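Local coordinates for protein DNA polymerase III subunit beta (Helicobacter pylori 26695, PDB 4S3I) that tethers DNA polymerases and other proteins to DNA as a sliding ring and so confers processivity on replication, at residues A28-H36 / P110-P118; I209-F217 / I228-F236. All coordinates share one frame; numbering follows the deposited sequence.

Contact 1: A28-H36 / P110-P118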
loop_
_atom_site.group_PDB
_atom_site.type_symbol
_atom_site.label_atom_id
_atom_site.label_comp_id
_atom_site.label_asym_id
_atom_site.label_seq_id
_atom_site.Cartn_x
_atom_site.Cartn_y
_atom_site.Cartn_z
ATOM N N ALA A 28 -21.823 2.733 -12.332
ATOM C CA ALA A 28 -22.664 3.499 -11.413
ATOM C C ALA A 28 -24.093 3.617 -11.919
ATOM O O ALA A 28 -24.973 4.033 -11.179
ATOM C CB ALA A 28 -22.064 4.878 -11.157
ATOM N N SER A 29 -24.325 3.257 -13.176
ATOM C CA SER A 29 -25.672 3.319 -13.732
ATOM C C SER A 29 -26.514 2.082 -13.354
ATOM O O SER A 29 -27.715 2.009 -13.657
ATOM C CB SER A 29 -25.621 3.486 -15.245
ATOM O OG SER A 29 -25.253 2.281 -15.875
ATOM N N SER A 30 -25.888 1.113 -12.686
ATOM C CA SER A 30 -26.591 -0.111 -12.274
ATOM C C SER A 30 -26.983 -0.058 -10.804
ATOM O O SER A 30 -26.201 0.402 -9.971
ATOM C CB SER A 30 -25.722 -1.352 -12.515
ATOM O OG SER A 30 -26.282 -2.510 -11.910
ATOM N N ILE A 31 -28.170 -0.572 -10.481
ATOM C CA ILE A 31 -28.616 -0.578 -9.092
ATOM C C ILE A 31 -27.684 -1.422 -8.216
ATOM O O ILE A 31 -27.668 -1.266 -7.006
ATOM C CB ILE A 31 -30.106 -1.020 -8.932
ATOM C CG1 ILE A 31 -30.638 -0.657 -7.538
ATOM C CG2 ILE A 31 -30.288 -2.514 -9.201
ATOM C CD1 ILE A 31 -32.155 -0.634 -7.459
ATOM N N ALA A 32 -26.891 -2.299 -8.831
ATOM C CA ALA A 32 -25.893 -3.068 -8.061
ATOM C C ALA A 32 -24.835 -2.176 -7.413
ATOM O O ALA A 32 -24.116 -2.616 -6.508
ATOM C CB ALA A 32 -25.243 -4.151 -8.909
ATOM N N SER A 33 -24.714 -0.938 -7.892
ATOM C CA SER A 33 -23.777 0.020 -7.304
ATOM C C SER A 33 -24.420 0.841 -6.180
ATOM O O SER A 33 -23.782 1.747 -5.611
ATOM C CB SER A 33 -23.230 0.970 -8.371
ATOM O OG SER A 33 -24.227 1.887 -8.796
ATOM N N HIS A 34 -25.680 0.524 -5.870
ATOM C CA HIS A 34 -26.489 1.327 -4.956
ATOM C C HIS A 34 -26.768 0.676 -3.598
ATOM O O HIS A 34 -26.924 -0.545 -3.490
ATOM C CB HIS A 34 -27.830 1.698 -5.609
ATOM C CG HIS A 34 -27.770 2.936 -6.441
ATOM N ND1 HIS A 34 -28.784 3.871 -6.463
ATOM C CD2 HIS A 34 -26.811 3.400 -7.281
ATOM C CE1 HIS A 34 -28.454 4.853 -7.281
ATOM N NE2 HIS A 34 -27.261 4.595 -7.784
ATOM N N ILE A 35 -26.866 1.528 -2.582
ATOM C CA ILE A 35 -27.293 1.134 -1.252
ATOM C C ILE A 35 -28.772 1.492 -1.071
ATOM O O ILE A 35 -29.190 2.609 -1.389
ATOM C CB ILE A 35 -26.455 1.839 -0.182
ATOM C CG1 ILE A 35 -25.028 1.277 -0.195
ATOM C CG2 ILE A 35 -27.091 1.681 1.195
ATOM C CD1 ILE A 35 -24.001 2.094 0.627
ATOM N N HIS A 36 -29.558 0.532 -0.579
ATOM C CA HIS A 36 -30.967 0.761 -0.265
ATOM C C HIS A 36 -31.042 1.414 1.120
ATOM O O HIS A 36 -30.352 0.997 2.070
ATOM C CB HIS A 36 -31.722 -0.568 -0.289
ATOM C CG HIS A 36 -33.188 -0.458 -0.015
ATOM N ND1 HIS A 36 -33.705 -0.369 1.263
ATOM C CD2 HIS A 36 -34.257 -0.477 -0.851
ATOM C CE1 HIS A 36 -35.027 -0.319 1.196
ATOM N NE2 HIS A 36 -35.384 -0.387 -0.073
ATOM N N PRO A 110 -28.746 10.994 -7.648
ATOM C CA PRO A 110 -29.986 10.422 -8.175
ATOM C C PRO A 110 -30.321 9.090 -7.490
ATOM O O PRO A 110 -29.417 8.311 -7.193
ATOM C CB PRO A 110 -29.662 10.199 -9.654
ATOM C CG PRO A 110 -28.136 9.938 -9.663
ATOM C CD PRO A 110 -27.586 10.793 -8.544
ATOM N N MET A 111 -31.604 8.837 -7.244
ATOM C CA MET A 111 -32.022 7.571 -6.666
ATOM C C MET A 111 -32.591 6.673 -7.760
ATOM O O MET A 111 -33.087 7.172 -8.771
ATOM C CB MET A 111 -33.074 7.815 -5.579
ATOM C CG MET A 111 -32.640 8.764 -4.470
ATOM S SD MET A 111 -33.673 8.487 -3.030
ATOM C CE MET A 111 -35.270 9.067 -3.613
ATOM N N PHE A 112 -32.533 5.355 -7.564
ATOM C CA PHE A 112 -33.206 4.422 -8.473
ATOM C C PHE A 112 -34.526 3.921 -7.868
ATOM O O PHE A 112 -34.799 4.143 -6.690
ATOM C CB PHE A 112 -32.296 3.230 -8.799
ATOM C CG PHE A 112 -31.088 3.585 -9.627
ATOM C CD1 PHE A 112 -31.168 4.539 -10.638
ATOM C CD2 PHE A 112 -29.878 2.950 -9.408
ATOM C CE1 PHE A 112 -30.044 4.861 -11.407
ATOM C CE2 PHE A 112 -28.752 3.270 -10.161
ATOM C CZ PHE A 112 -28.833 4.227 -11.158
ATOM N N ASP A 113 -35.330 3.239 -8.669
ATOM C CA ASP A 113 -36.564 2.625 -8.171
ATOM C C ASP A 113 -36.226 1.518 -7.162
ATOM O O ASP A 113 -35.682 0.476 -7.525
ATOM C CB ASP A 113 -37.382 2.072 -9.344
ATOM C CG ASP A 113 -38.737 1.509 -8.918
ATOM O OD1 ASP A 113 -39.114 1.616 -7.729
ATOM O OD2 ASP A 113 -39.432 0.964 -9.801
ATOM N N ALA A 114 -36.545 1.749 -5.892
ATOM C CA ALA A 114 -36.285 0.761 -4.847
ATOM C C ALA A 114 -36.968 -0.593 -5.106
ATOM O O ALA A 114 -36.577 -1.605 -4.524
ATOM C CB ALA A 114 -36.676 1.312 -3.484
ATOM N N ASP A 115 -37.975 -0.608 -5.973
ATOM C CA ASP A 115 -38.667 -1.852 -6.319
ATOM C C ASP A 115 -37.763 -2.837 -7.075
ATOM O O ASP A 115 -38.048 -4.036 -7.149
ATOM C CB ASP A 115 -39.919 -1.563 -7.157
ATOM C CG ASP A 115 -41.049 -0.931 -6.346
ATOM O OD1 ASP A 115 -41.115 -1.170 -5.119
ATOM O OD2 ASP A 115 -41.872 -0.203 -6.955
ATOM N N GLU A 116 -36.679 -2.325 -7.649
ATOM C CA GLU A 116 -35.756 -3.170 -8.393
ATOM C C GLU A 116 -34.722 -3.771 -7.446
ATOM O O GLU A 116 -34.033 -4.723 -7.799
ATOM C CB GLU A 116 -35.035 -2.371 -9.505
ATOM C CG GLU A 116 -34.385 -3.244 -10.597
ATOM C CD GLU A 116 -33.312 -2.509 -11.415
ATOM O OE1 GLU A 116 -33.326 -1.257 -11.444
ATOM O OE2 GLU A 116 -32.450 -3.194 -12.019
ATOM N N PHE A 117 -34.606 -3.204 -6.249
ATOM C CA PHE A 117 -33.599 -3.651 -5.298
ATOM C C PHE A 117 -33.952 -5.068 -4.832
ATOM O O PHE A 117 -35.115 -5.368 -4.546
ATOM C CB PHE A 117 -33.498 -2.675 -4.122
ATOM C CG PHE A 117 -32.149 -2.620 -3.495
ATOM C CD1 PHE A 117 -31.826 -3.468 -2.444
ATOM C CD2 PHE A 117 -31.195 -1.704 -3.941
ATOM C CE1 PHE A 117 -30.573 -3.423 -1.856
ATOM C CE2 PHE A 117 -29.942 -1.645 -3.358
ATOM C CZ PHE A 117 -29.623 -2.508 -2.314
ATOM N N PRO A 118 -32.949 -5.958 -4.795
ATOM C CA PRO A 118 -33.188 -7.379 -4.499
ATOM C C PRO A 118 -33.748 -7.573 -3.096
ATOM O O PRO A 118 -33.372 -6.835 -2.183
ATOM C CB PRO A 118 -31.785 -7.995 -4.569
ATOM C CG PRO A 118 -30.954 -7.010 -5.369
ATOM C CD PRO A 118 -31.522 -5.665 -5.034
#
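Ile31 and Phe112 face each other with CA atoms 6.8 Å apart, and His36 and Ala114 with CA atoms 7.0 Å apart, so the loop 110-118 runs over the 3-10 turn 31-33 and the start of strand 34-40. The rings of Phe112 and His34 form an offset stack, with centroids 4.0 Å apart and planes 18° from parallel. Phe112 CD2 lies over the centre of the imidazole. The two side chains reach this stack at about a right angle to each other. Phe112 CZ reaches the loop before the 3-10 turn, 3.5 Å from Ser29 O.

Ile31 lies between Phe112 and Phe117 and touches both. Its CB meets Phe112 CD2 at 4.0 Å and its CG1 meets Phe117 CD2 at 3.8 Å. CG2 packs against the carboxylate end of Glu116, whose extended chain runs past it in the opposite direction. Phe117 CG stands anti to the backbone N (chi1 -151°), which carries the ring over strand residues 34-36. There His36 CB sits over the ring centre, 3.4 Å from the centroid, in a CH-pi contact. His34 O approaches the same ring at its edge. Ala114 CB touches CD2 and NE2 of the His36 imidazole.

Thr71 OG1 ties the two sides together, hydrogen-bonding both His34 ND1 and Phe112 N. The loop joins the two antiparallel sheets of the N-terminal domain: it leaves strand 105-110 of one and packs on strand 34-40 of the other, which pairs with 68-73 and 43-49. Lys47 of strand 43-49 also touches Phe117, and Pro110 packs on Glu300 of the second subunit.

Contact 2: I209-F217 / I228-F236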
loop_
_atom_site.group_PDB
_atom_site.type_symbol
_atom_site.label_atom_id
_atom_site.label_comp_id
_atom_site.label_asym_id
_atom_site.label_seq_id
_atom_site.Cartn_x
_atom_site.Cartn_y
_atom_site.Cartn_z
ATOM N N ILE A 209 -16.814 -11.756 6.364
ATOM C CA ILE A 209 -17.105 -12.052 7.764
ATOM C C ILE A 209 -16.003 -11.548 8.688
ATOM O O ILE A 209 -16.271 -11.005 9.768
ATOM C CB ILE A 209 -17.320 -13.563 7.987
ATOM C CG1 ILE A 209 -18.689 -13.966 7.461
ATOM C CG2 ILE A 209 -17.231 -13.925 9.478
ATOM C CD1 ILE A 209 -18.770 -15.417 7.056
ATOM N N LEU A 210 -14.759 -11.711 8.256
ATOM C CA LEU A 210 -13.631 -11.274 9.073
ATOM C C LEU A 210 -13.628 -9.759 9.298
ATOM O O LEU A 210 -13.152 -9.288 10.338
ATOM C CB LEU A 210 -12.306 -11.737 8.470
ATOM C CG LEU A 210 -12.087 -13.249 8.452
ATOM C CD1 LEU A 210 -10.767 -13.590 7.760
ATOM C CD2 LEU A 210 -12.100 -13.805 9.883
ATOM N N LYS A 211 -14.169 -8.996 8.348
ATOM C CA LYS A 211 -14.185 -7.543 8.515
ATOM C C LYS A 211 -15.326 -7.102 9.424
ATOM O O LYS A 211 -15.281 -6.019 10.006
ATOM C CB LYS A 211 -14.306 -6.821 7.168
ATOM C CG LYS A 211 -13.285 -7.190 6.118
ATOM C CD LYS A 211 -13.621 -6.455 4.823
ATOM C CE LYS A 211 -13.125 -7.197 3.592
ATOM N NZ LYS A 211 -13.606 -6.551 2.328
ATOM N N LEU A 212 -16.356 -7.937 9.538
ATOM C CA LEU A 212 -17.584 -7.513 10.184
ATOM C C LEU A 212 -17.711 -8.021 11.607
ATOM O O LEU A 212 -18.227 -7.320 12.488
ATOM C CB LEU A 212 -18.795 -7.990 9.379
ATOM C CG LEU A 212 -18.987 -7.316 8.026
ATOM C CD1 LEU A 212 -19.956 -8.096 7.149
ATOM C CD2 LEU A 212 -19.499 -5.906 8.245
ATOM N N PHE A 213 -17.253 -9.247 11.835
ATOM C CA PHE A 213 -17.617 -9.937 13.069
ATOM C C PHE A 213 -16.396 -10.400 13.844
ATOM O O PHE A 213 -15.351 -10.640 13.268
ATOM C CB PHE A 213 -18.519 -11.134 12.761
ATOM C CG PHE A 213 -19.786 -10.768 12.028
ATOM C CD1 PHE A 213 -20.846 -10.173 12.704
ATOM C CD2 PHE A 213 -19.917 -11.028 10.670
ATOM C CE1 PHE A 213 -22.030 -9.828 12.027
ATOM C CE2 PHE A 213 -21.088 -10.696 9.981
ATOM C CZ PHE A 213 -22.145 -10.091 10.659
ATOM N N TYR A 214 -16.554 -10.538 15.151
ATOM C CA TYR A 214 -15.476 -11.019 16.001
ATOM C C TYR A 214 -16.053 -11.969 17.058
ATOM O O TYR A 214 -15.787 -13.171 17.045
ATOM C CB TYR A 214 -14.753 -9.835 16.638
ATOM C CG TYR A 214 -13.579 -10.240 17.496
ATOM C CD1 TYR A 214 -12.456 -10.828 16.929
ATOM C CD2 TYR A 214 -13.588 -10.020 18.869
ATOM C CE1 TYR A 214 -11.372 -11.202 17.712
ATOM C CE2 TYR A 214 -12.510 -10.387 19.659
ATOM C CZ TYR A 214 -11.406 -10.976 19.073
ATOM O OH TYR A 214 -10.327 -11.348 19.846
ATOM N N GLU A 215 -16.874 -11.436 17.954
ATOM C CA GLU A 215 -17.581 -12.286 18.899
ATOM C C GLU A 215 -18.984 -11.750 19.169
ATOM O O GLU A 215 -19.336 -10.656 18.716
ATOM C CB GLU A 215 -16.788 -12.421 20.204
ATOM C CG GLU A 215 -16.517 -11.094 20.897
ATOM C CD GLU A 215 -15.673 -11.269 22.147
ATOM O OE1 GLU A 215 -15.275 -12.424 22.432
ATOM O OE2 GLU A 215 -15.413 -10.260 22.840
ATOM N N ASN A 216 -19.767 -12.524 19.914
ATOM C CA ASN A 216 -21.148 -12.176 20.235
ATOM C C ASN A 216 -21.977 -11.919 18.976
ATOM O O ASN A 216 -22.428 -10.795 18.720
ATOM C CB ASN A 216 -21.217 -11.011 21.235
ATOM C CG ASN A 216 -20.666 -11.389 22.609
ATOM O OD1 ASN A 216 -20.783 -12.537 23.043
ATOM N ND2 ASN A 216 -20.058 -10.422 23.294
ATOM N N PHE A 217 -22.134 -12.974 18.182
ATOM C CA PHE A 217 -23.023 -12.962 17.027
ATOM C C PHE A 217 -23.688 -14.322 16.922
ATOM O O PHE A 217 -23.246 -15.286 17.548
ATOM C CB PHE A 217 -22.280 -12.625 15.728
ATOM C CG PHE A 217 -21.129 -13.557 15.410
ATOM C CD1 PHE A 217 -19.840 -13.247 15.825
ATOM C CD2 PHE A 217 -21.333 -14.733 14.683
ATOM C CE1 PHE A 217 -18.774 -14.097 15.533
ATOM C CE2 PHE A 217 -20.268 -15.587 14.386
ATOM C CZ PHE A 217 -18.984 -15.266 14.810
ATOM N N ILE A 228 -25.491 -14.389 9.385
ATOM C CA ILE A 228 -24.783 -14.053 10.611
ATOM C C ILE A 228 -25.278 -12.712 11.131
ATOM O O ILE A 228 -25.347 -11.737 10.374
ATOM C CB ILE A 228 -23.268 -14.005 10.371
ATOM C CG1 ILE A 228 -22.769 -15.387 9.951
ATOM C CG2 ILE A 228 -22.533 -13.535 11.608
ATOM C CD1 ILE A 228 -21.286 -15.429 9.600
ATOM N N GLU A 229 -25.641 -12.659 12.413
ATOM C CA GLU A 229 -26.225 -11.443 12.977
ATOM C C GLU A 229 -25.620 -11.032 14.321
ATOM O O GLU A 229 -25.384 -11.876 15.193
ATOM C CB GLU A 229 -27.750 -11.597 13.143
ATOM C CG GLU A 229 -28.448 -12.392 12.061
ATOM C CD GLU A 229 -29.900 -12.726 12.401
ATOM O OE1 GLU A 229 -30.259 -13.931 12.370
ATOM O OE2 GLU A 229 -30.677 -11.785 12.691
ATOM N N ASN A 230 -25.363 -9.734 14.474
ATOM C CA ASN A 230 -25.190 -9.135 15.804
ATOM C C ASN A 230 -26.120 -7.934 15.914
ATOM O O ASN A 230 -27.067 -7.829 15.123
ATOM C CB ASN A 230 -23.728 -8.778 16.109
ATOM C CG ASN A 230 -23.149 -7.748 15.155
ATOM O OD1 ASN A 230 -23.858 -7.134 14.338
ATOM N ND2 ASN A 230 -21.840 -7.553 15.250
ATOM N N GLU A 231 -25.880 -7.031 16.862
ATOM C CA GLU A 231 -26.857 -5.961 17.069
ATOM C C GLU A 231 -26.907 -4.992 15.884
ATOM O O GLU A 231 -27.987 -4.531 15.506
ATOM C CB GLU A 231 -26.644 -5.228 18.400
ATOM C CG GLU A 231 -27.937 -4.624 18.976
ATOM C CD GLU A 231 -28.035 -4.754 20.495
ATOM O OE1 GLU A 231 -28.302 -3.730 21.168
ATOM O OE2 GLU A 231 -27.855 -5.882 21.012
ATOM N N MET A 232 -25.750 -4.721 15.279
ATOM C CA MET A 232 -25.678 -3.773 14.161
ATOM C C MET A 232 -25.878 -4.390 12.759
ATOM O O MET A 232 -26.455 -3.751 11.870
ATOM C CB MET A 232 -24.356 -2.985 14.199
ATOM C CG MET A 232 -24.183 -2.024 13.023
ATOM S SD MET A 232 -22.700 -0.987 13.109
ATOM C CE MET A 232 -22.818 -0.138 11.521
ATOM N N HIS A 233 -25.405 -5.618 12.560
ATOM C CA HIS A 233 -25.357 -6.195 11.219
ATOM C C HIS A 233 -26.156 -7.477 11.031
ATOM O O HIS A 233 -26.230 -8.318 11.934
ATOM C CB HIS A 233 -23.909 -6.496 10.835
ATOM C CG HIS A 233 -23.004 -5.310 10.884
ATOM N ND1 HIS A 233 -23.184 -4.200 10.083
ATOM C CD2 HIS A 233 -21.891 -5.069 11.617
ATOM C CE1 HIS A 233 -22.227 -3.325 10.330
ATOM N NE2 HIS A 233 -21.426 -3.826 11.256
ATOM N N THR A 234 -26.741 -7.623 9.842
ATOM C CA THR A 234 -27.230 -8.913 9.373
ATOM C C THR A 234 -26.525 -9.187 8.051
ATOM O O THR A 234 -26.728 -8.470 7.071
ATOM C CB THR A 234 -28.749 -8.933 9.154
ATOM O OG1 THR A 234 -29.423 -8.545 10.362
ATOM C CG2 THR A 234 -29.219 -10.335 8.723
ATOM N N PHE A 235 -25.681 -10.213 8.038
ATOM C CA PHE A 235 -24.935 -10.610 6.861
ATOM C C PHE A 235 -25.499 -11.925 6.379
ATOM O O PHE A 235 -25.886 -12.778 7.198
ATOM C CB PHE A 235 -23.468 -10.799 7.247
ATOM C CG PHE A 235 -22.638 -11.508 6.206
ATOM C CD1 PHE A 235 -21.905 -10.778 5.286
ATOM C CD2 PHE A 235 -22.565 -12.904 6.169
ATOM C CE1 PHE A 235 -21.116 -11.420 4.330
ATOM C CE2 PHE A 235 -21.787 -13.556 5.216
ATOM C CZ PHE A 235 -21.057 -12.809 4.290
ATOM N N PHE A 236 -25.551 -12.108 5.063
ATOM C CA PHE A 236 -25.843 -13.425 4.506
ATOM C C PHE A 236 -24.920 -13.778 3.343
ATOM O O PHE A 236 -24.371 -12.902 2.668
ATOM C CB PHE A 236 -27.298 -13.543 4.065
ATOM C CG PHE A 236 -27.559 -13.011 2.679
ATOM C CD1 PHE A 236 -27.476 -13.847 1.566
ATOM C CD2 PHE A 236 -27.901 -11.676 2.489
ATOM C CE1 PHE A 236 -27.710 -13.352 0.275
ATOM C CE2 PHE A 236 -28.154 -11.179 1.216
ATOM C CZ PHE A 236 -28.050 -12.017 0.106
HETATM O O HOH W 1 -19.173 -9.464 16.315
HETATM O O HOH W 2 -21.286 -8.495 18.277
#
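Phe213 has its CG anti to the carbonyl carbon (chi1 -58°), and Ile228 has its CG2 anti to the backbone N; these torsions bring the methyl over the centre of the ring. The CH-pi distance from Ile228 CG2 to the Phe213 centroid is 3.5 Å. Leu212 CB covers the opposite face of the ring, nearer its rim, so the phenyl is sandwiched. Phe235 CB meets the ring edge in plane, 3.6 Å from Phe213 CE2. The same Ile228 methyl also touches Phe217 CD2 at 3.5 Å, and the two side chains there lie side by side.

Ile209 and Leu212, in the last turn of helix 203-212, add further contacts. Ile209 CG1 packs over the face of the Phe235 ring, and its CD1 meets Ile228 CD1 at 3.6 Å. Leu212 divides its methyls: CD1 touches Phe235 CD1, while CD2 stands over the centre of the His233 imidazole, 4.2 Å from its centroid.

Asn230 marks the polar end. Its OD1 accepts from His233 N at 2.8 Å, almost in line with the side-chain C=O, which is an Asx motif in the turn between the strands. Its ND2 donates to a water that in turn donates to Asn216 O, so the two loops are bridged by solvent.

The arrangement is a helix end and its following loop packed on a beta hairpin. In strands 225-229 and 233-238, Ile228 and Phe235 form a hydrogen-bonded antiparallel pair, with 217-221 on one side and 53-60 on the other. Ser57 OG of strand 53-60 is hydrogen-bonded to His233 ND1, and Leu55 touches Leu212. Helix 135-143 supplies Phe140 against Ile209 and Val137 against Phe217.

Overall arrangement
From the N terminus, helix 9-19 leads into the first segment of contact 1. The chain then builds most of the N-terminal domain before 110-118 folds back onto 28-36, a long closure that joins the end of strand 105-110 to strand 34-40. Contact 2 comes later, in the central domain, and closes a short loop: only ten residues separate 209-217 from 228-236. The two are in series, so neither nests in the other. Their centres are 24 Å apart and their nearest atoms about 7 Å apart. Both reach the same nine-stranded sheet, which runs across the two domains where strand 53-60 pairs with 233-238.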